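Local coordinates for putative uncharacterized protein PH0594 (Pyrococcus horikoshii, PDB 4HXF) that probably acts as a serine peptidase of the prolyl oligopeptidase family, an acylaminoacyl peptidase that assembles into a self-compartmentalizing hexamer, at residues L26-L31 against P64-D69; I45-L50 against K56-A61. All coordinates share one frame; numbering follows the deposited sequence. Where two conformers were deposited one is given.

Contact 1: L26-L31 against P64-D69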
ATOM      1  N   LEU A  26      18.395   3.555  41.961  1.00 27.26           N
ATOM      2  CA  LEU A  26      17.727   3.986  40.685  1.00 28.55           C
ATOM      3  C   LEU A  26      16.273   4.491  40.913  1.00 26.86           C
ATOM      4  O   LEU A  26      15.569   4.000  41.824  1.00 22.21           O
ATOM      5  CB  LEU A  26      17.671   2.845  39.681  1.00 26.49           C
ATOM      6  CG  LEU A  26      19.045   2.335  39.181  1.00 37.47           C
ATOM      7  CD1 LEU A  26      18.866   0.985  38.459  1.00 29.13           C
ATOM      8  CD2 LEU A  26      19.753   3.387  38.318  1.00 39.44           C
ATOM      9  N   VAL A  27      15.869   5.468  40.081  1.00 23.94           N
ATOM     10  CA  VAL A  27      14.511   5.923  39.975  0.50 21.60           C
ATOM     11  C   VAL A  27      14.104   5.781  38.528  1.00 21.18           C
ATOM     12  O   VAL A  27      14.956   6.090  37.649  1.00 23.40           O
ATOM     13  CB  VAL A  27      14.513   7.355  40.458  0.50 21.49           C
ATOM     14  CG1 VAL A  27      13.113   7.971  40.459  0.50 21.71           C
ATOM     15  CG2 VAL A  27      15.044   7.321  41.888  0.50 19.75           C
ATOM     16  N   ALA A  28      12.886   5.328  38.248  1.00 19.23           N
ATOM     17  CA  ALA A  28      12.357   5.345  36.882  1.00 17.24           C
ATOM     18  C   ALA A  28      11.033   6.053  36.935  1.00 16.82           C
ATOM     19  O   ALA A  28      10.339   6.072  37.959  1.00 17.03           O
ATOM     20  CB  ALA A  28      12.166   3.953  36.290  1.00 17.86           C
ATOM     21  N   TYR A  29      10.690   6.693  35.813  1.00 14.25           N
ATOM     22  CA  TYR A  29       9.399   7.360  35.696  1.00 15.14           C
ATOM     23  C   TYR A  29       9.088   7.564  34.247  1.00 14.02           C
ATOM     24  O   TYR A  29       9.983   7.336  33.367  1.00 14.48           O
ATOM     25  CB  TYR A  29       9.375   8.708  36.499  1.00 16.26           C
ATOM     26  CG  TYR A  29      10.437   9.710  36.148  1.00 14.56           C
ATOM     27  CD1 TYR A  29      11.648   9.672  36.785  1.00 15.58           C
ATOM     28  CD2 TYR A  29      10.276  10.583  35.075  1.00 16.01           C
ATOM     29  CE1 TYR A  29      12.672  10.542  36.425  1.00 15.76           C
ATOM     30  CE2 TYR A  29      11.276  11.498  34.765  1.00 14.56           C
ATOM     31  CZ  TYR A  29      12.484  11.451  35.417  1.00 15.26           C
ATOM     32  OH  TYR A  29      13.525  12.295  35.144  1.00 16.47           O
ATOM     33  N   VAL A  30       7.885   8.010  33.884  1.00 14.58           N
ATOM     34  CA  VAL A  30       7.441   8.196  32.512  1.00 14.08           C
ATOM     35  C   VAL A  30       7.305   9.698  32.249  1.00 14.73           C
ATOM     36  O   VAL A  30       6.732  10.402  33.076  1.00 14.05           O
ATOM     37  CB  VAL A  30       6.069   7.533  32.146  1.00 15.32           C
ATOM     38  CG1 VAL A  30       5.713   7.747  30.729  1.00 16.62           C
ATOM     39  CG2 VAL A  30       6.201   6.030  32.534  1.00 14.57           C
ATOM     40  N   LEU A  31       7.941  10.119  31.195  1.00 14.71           N
ATOM     41  CA  LEU A  31       7.863  11.524  30.674  1.00 15.33           C
ATOM     42  C   LEU A  31       6.908  11.482  29.466  1.00 15.09           C
ATOM     43  O   LEU A  31       7.172  10.734  28.492  1.00 15.49           O
ATOM     44  CB  LEU A  31       9.241  11.972  30.229  1.00 15.39           C
ATOM     45  CG  LEU A  31       9.291  13.253  29.386  1.00 16.71           C
ATOM     46  CD1 LEU A  31       8.808  14.458  30.187  1.00 19.81           C
ATOM     47  CD2 LEU A  31      10.756  13.498  28.952  1.00 19.20           C
ATOM     48  N   PRO A  64       7.055   1.330  33.548  1.00 16.01           N
ATOM     49  CA  PRO A  64       8.322   0.819  34.035  1.00 16.64           C
ATOM     50  C   PRO A  64       8.140   0.012  35.333  1.00 18.05           C
ATOM     51  O   PRO A  64       7.466   0.440  36.274  1.00 18.74           O
ATOM     52  CB  PRO A  64       9.143   2.084  34.353  1.00 17.00           C
ATOM     53  CG  PRO A  64       8.081   3.152  34.657  1.00 16.15           C
ATOM     54  CD  PRO A  64       6.971   2.795  33.722  1.00 17.43           C
ATOM     55  N   ARG A  65       8.743  -1.198  35.371  1.00 16.88           N
ATOM     56  CA  ARG A  65       8.722  -1.986  36.609  1.00 16.15           C
ATOM     57  C   ARG A  65      10.067  -2.486  36.837  1.00 15.60           C
ATOM     58  O   ARG A  65      10.620  -3.315  36.015  1.00 16.68           O
ATOM     59  CB  ARG A  65       7.782  -3.212  36.416  1.00 17.25           C
ATOM     60  CG  ARG A  65       6.324  -2.774  36.016  1.00 16.93           C
ATOM     61  CD  ARG A  65       5.659  -2.083  37.239  1.00 20.04           C
ATOM     62  NE  ARG A  65       4.271  -1.745  36.929  1.00 20.12           N
ATOM     63  CZ  ARG A  65       3.838  -0.549  36.421  1.00 26.64           C
ATOM     64  NH1 ARG A  65       4.693   0.476  36.216  1.00 24.03           N
ATOM     65  NH2 ARG A  65       2.555  -0.341  36.202  1.00 24.28           N
ATOM     66  N   ILE A  66      10.768  -1.984  37.830  1.00 15.55           N
ATOM     67  CA  ILE A  66      12.101  -2.415  38.136  1.00 16.30           C
ATOM     68  C   ILE A  66      12.122  -3.744  38.899  1.00 17.93           C
ATOM     69  O   ILE A  66      11.405  -3.938  39.896  1.00 18.78           O
ATOM     70  CB  ILE A  66      12.867  -1.341  38.948  1.00 18.09           C
ATOM     71  CG1 ILE A  66      12.809  -0.015  38.158  1.00 17.48           C
ATOM     72  CG2 ILE A  66      14.285  -1.836  39.320  1.00 16.86           C
ATOM     73  CD1 ILE A  66      13.388   1.184  39.013  1.00 21.91           C
ATOM     74  N   SER A  67      12.932  -4.699  38.480  1.00 17.54           N
ATOM     75  CA  SER A  67      12.922  -6.005  39.175  1.00 17.46           C
ATOM     76  C   SER A  67      13.458  -5.837  40.633  1.00 18.65           C
ATOM     77  O   SER A  67      14.273  -4.951  40.927  1.00 20.13           O
ATOM     78  CB  SER A  67      13.772  -7.036  38.416  1.00 17.41           C
ATOM     79  OG  SER A  67      15.165  -6.652  38.476  1.00 16.69           O
ATOM     80  N   PRO A  68      12.992  -6.703  41.553  1.00 18.00           N
ATOM     81  CA  PRO A  68      13.373  -6.608  42.966  1.00 18.65           C
ATOM     82  C   PRO A  68      14.872  -6.581  43.161  1.00 21.85           C
ATOM     83  O   PRO A  68      15.346  -5.827  44.070  1.00 21.49           O
ATOM     84  CB  PRO A  68      12.723  -7.851  43.571  1.00 18.09           C
ATOM     85  CG  PRO A  68      11.504  -7.975  42.816  1.00 17.21           C
ATOM     86  CD  PRO A  68      11.813  -7.590  41.361  1.00 17.44           C
ATOM     87  N   ASP A  69      15.621  -7.325  42.339  1.00 19.47           N
ATOM     88  CA  ASP A  69      17.084  -7.417  42.423  1.00 20.02           C
ATOM     89  C   ASP A  69      17.805  -6.217  41.837  1.00 21.25           C
ATOM     90  O   ASP A  69      19.024  -6.122  41.935  1.00 21.99           O
ATOM     91  CB  ASP A  69      17.625  -8.792  41.927  1.00 18.99           C
ATOM     92  CG  ASP A  69      17.422  -8.969  40.380  1.00 19.15           C
ATOM     93  OD1 ASP A  69      16.952  -7.984  39.711  1.00 19.56           O
ATOM     94  OD2 ASP A  69      17.759 -10.085  39.931  1.00 19.72           O
TER

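Contact 2: I45-L50 against K56-A61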
ATOM      1  N   ILE A  45      10.343   6.440  29.004  1.00 14.00           N
ATOM      2  CA  ILE A  45      10.768   6.118  30.359  1.00 12.52           C
ATOM      3  C   ILE A  45      12.132   6.719  30.601  1.00 13.74           C
ATOM      4  O   ILE A  45      13.063   6.590  29.765  1.00 14.34           O
ATOM      5  CB  ILE A  45      10.800   4.559  30.583  1.00 12.64           C
ATOM      6  CG1 ILE A  45       9.401   3.975  30.513  1.00 14.07           C
ATOM      7  CG2 ILE A  45      11.512   4.216  31.869  1.00 14.35           C
ATOM      8  CD1 ILE A  45       9.393   2.414  30.347  1.00 13.68           C
ATOM      9  N   VAL A  46      12.297   7.372  31.744  1.00 12.96           N
ATOM     10  CA  VAL A  46      13.563   7.958  32.152  1.00 14.39           C
ATOM     11  C   VAL A  46      14.030   7.205  33.370  1.00 15.28           C
ATOM     12  O   VAL A  46      13.249   6.942  34.295  1.00 17.00           O
ATOM     13  CB  VAL A  46      13.407   9.476  32.465  1.00 15.14           C
ATOM     14  CG1 VAL A  46      14.796  10.074  32.859  1.00 15.01           C
ATOM     15  CG2 VAL A  46      12.750  10.173  31.253  1.00 14.47           C
ATOM     16  N   ILE A  47      15.281   6.820  33.374  1.00 15.77           N
ATOM     17  CA  ILE A  47      15.908   6.118  34.511  1.00 15.96           C
ATOM     18  C   ILE A  47      17.007   6.992  34.997  1.00 17.32           C
ATOM     19  O   ILE A  47      17.950   7.379  34.243  1.00 17.60           O
ATOM     20  CB  ILE A  47      16.486   4.756  34.073  1.00 19.06           C
ATOM     21  CG1 ILE A  47      15.306   3.874  33.482  1.00 19.61           C
ATOM     22  CG2 ILE A  47      17.221   4.061  35.217  1.00 18.91           C
ATOM     23  CD1 ILE A  47      15.755   2.923  32.428  1.00 26.24           C
ATOM     24  N   GLU A  48      16.877   7.392  36.255  1.00 17.30           N
ATOM     25  CA  GLU A  48      17.904   8.234  36.875  1.00 23.83           C
ATOM     26  C   GLU A  48      18.691   7.520  37.896  1.00 26.18           C
ATOM     27  O   GLU A  48      18.145   6.748  38.717  1.00 26.61           O
ATOM     28  CB  GLU A  48      17.365   9.444  37.550  1.00 29.33           C
ATOM     29  CG  GLU A  48      16.587  10.193  36.588  1.00 31.77           C
ATOM     30  CD  GLU A  48      16.486  11.660  36.913  1.00 35.66           C
ATOM     31  OE1 GLU A  48      17.092  12.218  37.876  1.00 33.99           O
ATOM     32  OE2 GLU A  48      15.691  12.210  36.152  1.00 23.95           O
ATOM     33  N   ASN A  49      19.998   7.768  37.865  1.00 28.06           N
ATOM     34  CA  ASN A  49      20.838   7.050  38.864  1.00 34.39           C
ATOM     35  C   ASN A  49      21.230   8.090  39.846  1.00 39.20           C
ATOM     36  O   ASN A  49      21.986   8.965  39.453  1.00 46.03           O
ATOM     37  CB  ASN A  49      22.126   6.424  38.312  1.00 44.51           C
ATOM     38  CG  ASN A  49      22.977   5.795  39.457  1.00 51.24           C
ATOM     39  OD1 ASN A  49      23.438   6.485  40.370  1.00 52.86           O
ATOM     40  ND2 ASN A  49      23.032   4.496  39.476  1.00 43.12           N
ATOM     41  N   LEU A  50      20.766   7.937  41.107  1.00 41.28           N
ATOM     42  CA  LEU A  50      20.843   8.982  42.128  1.00 42.39           C
ATOM     43  C   LEU A  50      22.345   9.103  42.554  1.00 54.35           C
ATOM     44  O   LEU A  50      22.790  10.155  42.970  1.00 54.82           O
ATOM     45  CB  LEU A  50      19.920   8.651  43.301  1.00 46.78           C
ATOM     46  CG  LEU A  50      18.437   8.521  42.978  1.00 38.57           C
ATOM     47  CD1 LEU A  50      17.648   7.723  44.026  1.00 40.24           C
ATOM     48  CD2 LEU A  50      17.901   9.912  42.774  1.00 47.55           C
ATOM     49  N   LYS A  56      19.154   7.908  31.673  1.00 15.82           N
ATOM     50  CA  LYS A  56      19.025   7.071  30.525  1.00 16.64           C
ATOM     51  C   LYS A  56      17.578   6.849  30.193  1.00 15.82           C
ATOM     52  O   LYS A  56      16.694   7.228  30.981  1.00 15.43           O
ATOM     53  CB  LYS A  56      19.859   5.777  30.771  1.00 19.85           C
ATOM     54  CG  LYS A  56      19.561   4.847  31.920  1.00 26.29           C
ATOM     55  CD  LYS A  56      20.821   3.853  32.074  1.00 30.91           C
ATOM     56  CE  LYS A  56      20.936   3.309  33.514  1.00 36.52           C
ATOM     57  NZ  LYS A  56      22.007   2.220  33.721  1.00 35.40           N
ATOM     58  N   PHE A  57      17.336   6.341  28.982  1.00 14.02           N
ATOM     59  CA  PHE A  57      16.006   6.392  28.392  1.00 14.94           C
ATOM     60  C   PHE A  57      15.575   5.117  27.736  1.00 15.63           C
ATOM     61  O   PHE A  57      16.408   4.371  27.178  1.00 15.96           O
ATOM     62  CB  PHE A  57      16.025   7.414  27.243  1.00 13.94           C
ATOM     63  CG  PHE A  57      16.608   8.755  27.630  1.00 13.57           C
ATOM     64  CD1 PHE A  57      17.874   9.076  27.175  1.00 14.95           C
ATOM     65  CD2 PHE A  57      15.955   9.570  28.527  1.00 14.91           C
ATOM     66  CE1 PHE A  57      18.487  10.278  27.568  1.00 15.29           C
ATOM     67  CE2 PHE A  57      16.549  10.763  28.913  1.00 16.29           C
ATOM     68  CZ  PHE A  57      17.829  11.115  28.439  1.00 15.83           C
ATOM     69  N   ILE A  58      14.283   4.886  27.804  1.00 13.48           N
ATOM     70  CA  ILE A  58      13.657   3.826  27.040  1.00 14.90           C
ATOM     71  C   ILE A  58      12.544   4.523  26.288  1.00 14.73           C
ATOM     72  O   ILE A  58      11.507   4.957  26.828  1.00 13.77           O
ATOM     73  CB  ILE A  58      13.068   2.643  27.899  1.00 14.36           C
ATOM     74  CG1 ILE A  58      14.120   2.068  28.828  1.00 15.73           C
ATOM     75  CG2 ILE A  58      12.491   1.636  26.902  1.00 13.91           C
ATOM     76  CD1 ILE A  58      13.574   1.019  29.850  1.00 15.90           C
ATOM     77  N   GLU A  59      12.717   4.631  24.987  1.00 15.80           N
ATOM     78  CA  GLU A  59      11.833   5.435  24.162  1.00 15.13           C
ATOM     79  C   GLU A  59      10.557   4.696  23.720  1.00 17.28           C
ATOM     80  O   GLU A  59      10.554   3.467  23.611  1.00 17.22           O
ATOM     81  CB  GLU A  59      12.701   5.987  23.045  1.00 16.18           C
ATOM     82  CG  GLU A  59      12.040   6.941  22.136  1.00 16.87           C
ATOM     83  CD  GLU A  59      11.480   8.192  22.757  1.00 16.40           C
ATOM     84  OE1 GLU A  59      11.862   9.265  22.262  1.00 15.33           O
ATOM     85  OE2 GLU A  59      10.650   8.083  23.671  1.00 18.08           O
ATOM     86  N   ASP A  60       9.467   5.447  23.556  1.00 16.15           N
ATOM     87  CA  ASP A  60       8.116   4.962  23.185  0.50 16.33           C
ATOM     88  C   ASP A  60       7.651   3.779  24.055  1.00 16.39           C
ATOM     89  O   ASP A  60       7.404   2.618  23.579  1.00 17.42           O
ATOM     90  CB  ASP A  60       8.107   4.647  21.727  0.50 17.60           C
ATOM     91  CG  ASP A  60       8.298   5.865  20.935  0.50 18.69           C
ATOM     92  OD1 ASP A  60       7.615   6.863  21.265  0.50 21.83           O
ATOM     93  OD2 ASP A  60       9.076   5.841  19.976  0.50 20.94           O
ATOM     94  N   ALA A  61       7.644   4.011  25.372  1.00 14.18           N
ATOM     95  CA  ALA A  61       7.426   2.989  26.393  1.00 15.23           C
ATOM     96  C   ALA A  61       6.813   3.569  27.598  1.00 16.53           C
ATOM     97  O   ALA A  61       6.964   4.794  27.871  1.00 16.59           O
ATOM     98  CB  ALA A  61       8.785   2.301  26.796  1.00 14.41           C
TER

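Contact 1: L26-L31 against P64-D69
Val30 and Pro64 meet where two successive blades of the beta-propeller face each other, a worked example of blades joined through side chains rather than backbone. Strand 26-31 belongs to the four-stranded sheet that begins at residue 16, whereas strand 64-66 is the end of the first strand of the following sheet. The two run almost antiparallel, at 170°, but their axes stay 7.4 Å apart, no hydrogen bond crosses between them, and the side chains that touch are all apolar. The tight end is the proline. Val30 CG2 lies 3.5 Å from Pro64 CD, with CG a little farther off, and the valine reaches it because this methyl stands opposite the carbonyl carbon while CG1 is turned anti to the backbone N (chi1 -179°). On the same ring, Pro64 CB receives Ala28 CB at 4.0 Å, so the proline is shared by two residues of one strand. Ile66 CD1 continues the apolar contact on the alanine methyl at 4.1 Å; it is from Ser67 onward that the chain leaves strand 26-31. On this looser side the bonds are polar and local, with Ser67 OG bonded to Asp69 OD1 in the turn, where Pro68 and Asp69 are partly exposed. Arg65, partly exposed too, leaves the backbone away from strand 26-31, but its guanidinium turns back to form a salt bridge with Asp19 of strand 16-23. Arg65 NH1 also gives a hydrogen bond of 2.8 Å to Pro64 O: NH1 comes from above the carbonyl plane, while Pro64 O lies close to the guanidinium plane.

Contact 2: I45-L50 against K56-A61
Lys56 O accepts the hydrogen bond of Ile47 N at 2.8 Å, nearly straight at 173°, and also meets Val46 CA in a CA-H...O contact of 3.4 Å. The return bond, from Lys56 N to Ile47 O, lies in the carbonyl plane, and Ile45 and Ile58 form a second reciprocal pair, giving the regular register of an antiparallel beta hairpin. Between these hydrogen-bonded pairs, Val46 CG2 stands at the edge of the Phe57 ring, near its plane. The other face carries the isoleucines: Ile47 CD1 reaches diagonally to Ile58 CD1 at 3.9 Å, and Lys56 CG lies against Ile47 CB, its chain extended toward Leu92 O, which NZ bonds. With Ile45 CG1 anti to the carbonyl carbon (chi1 -66°) and the chain extended beyond it, CD1 comes to 3.6 Å from Ala61 CB. An alanine in place of Ile45 would lose this CD1 contact and would probably open a gap beside the Ala61 methyl. Strand 40-49 is flanked on its other edge by strand 26-35, while Phe75 of strand 72-77, in the next sheet, packs on Ile45, Ile58 and Ala61, and Ser96 of a second subunit bonds Phe57 N.

Both contacts are largely buried and involve the same propeller sheet, but contact 2 builds it and contact 1 joins it to the next. Within the blade, backbone hydrogen bonds set the register of contact 2 and side chains add to them; between blades, in contact 1, apolar side chains do the joining. Contact 1 also buries less, 233 against 436 Å². Strands 26-35 and 40-49 are sheet neighbours, which ties the contacts together: Val27 O probably accepts a bond from Glu48 N. Contact 2, on the sheet's outermost strand 54-59, meets a second subunit through hydrogen bonds, whereas contact 1 reaches it by packing of Leu31; the chain then passes from 54-59 directly into strand 62-66 of contact 1.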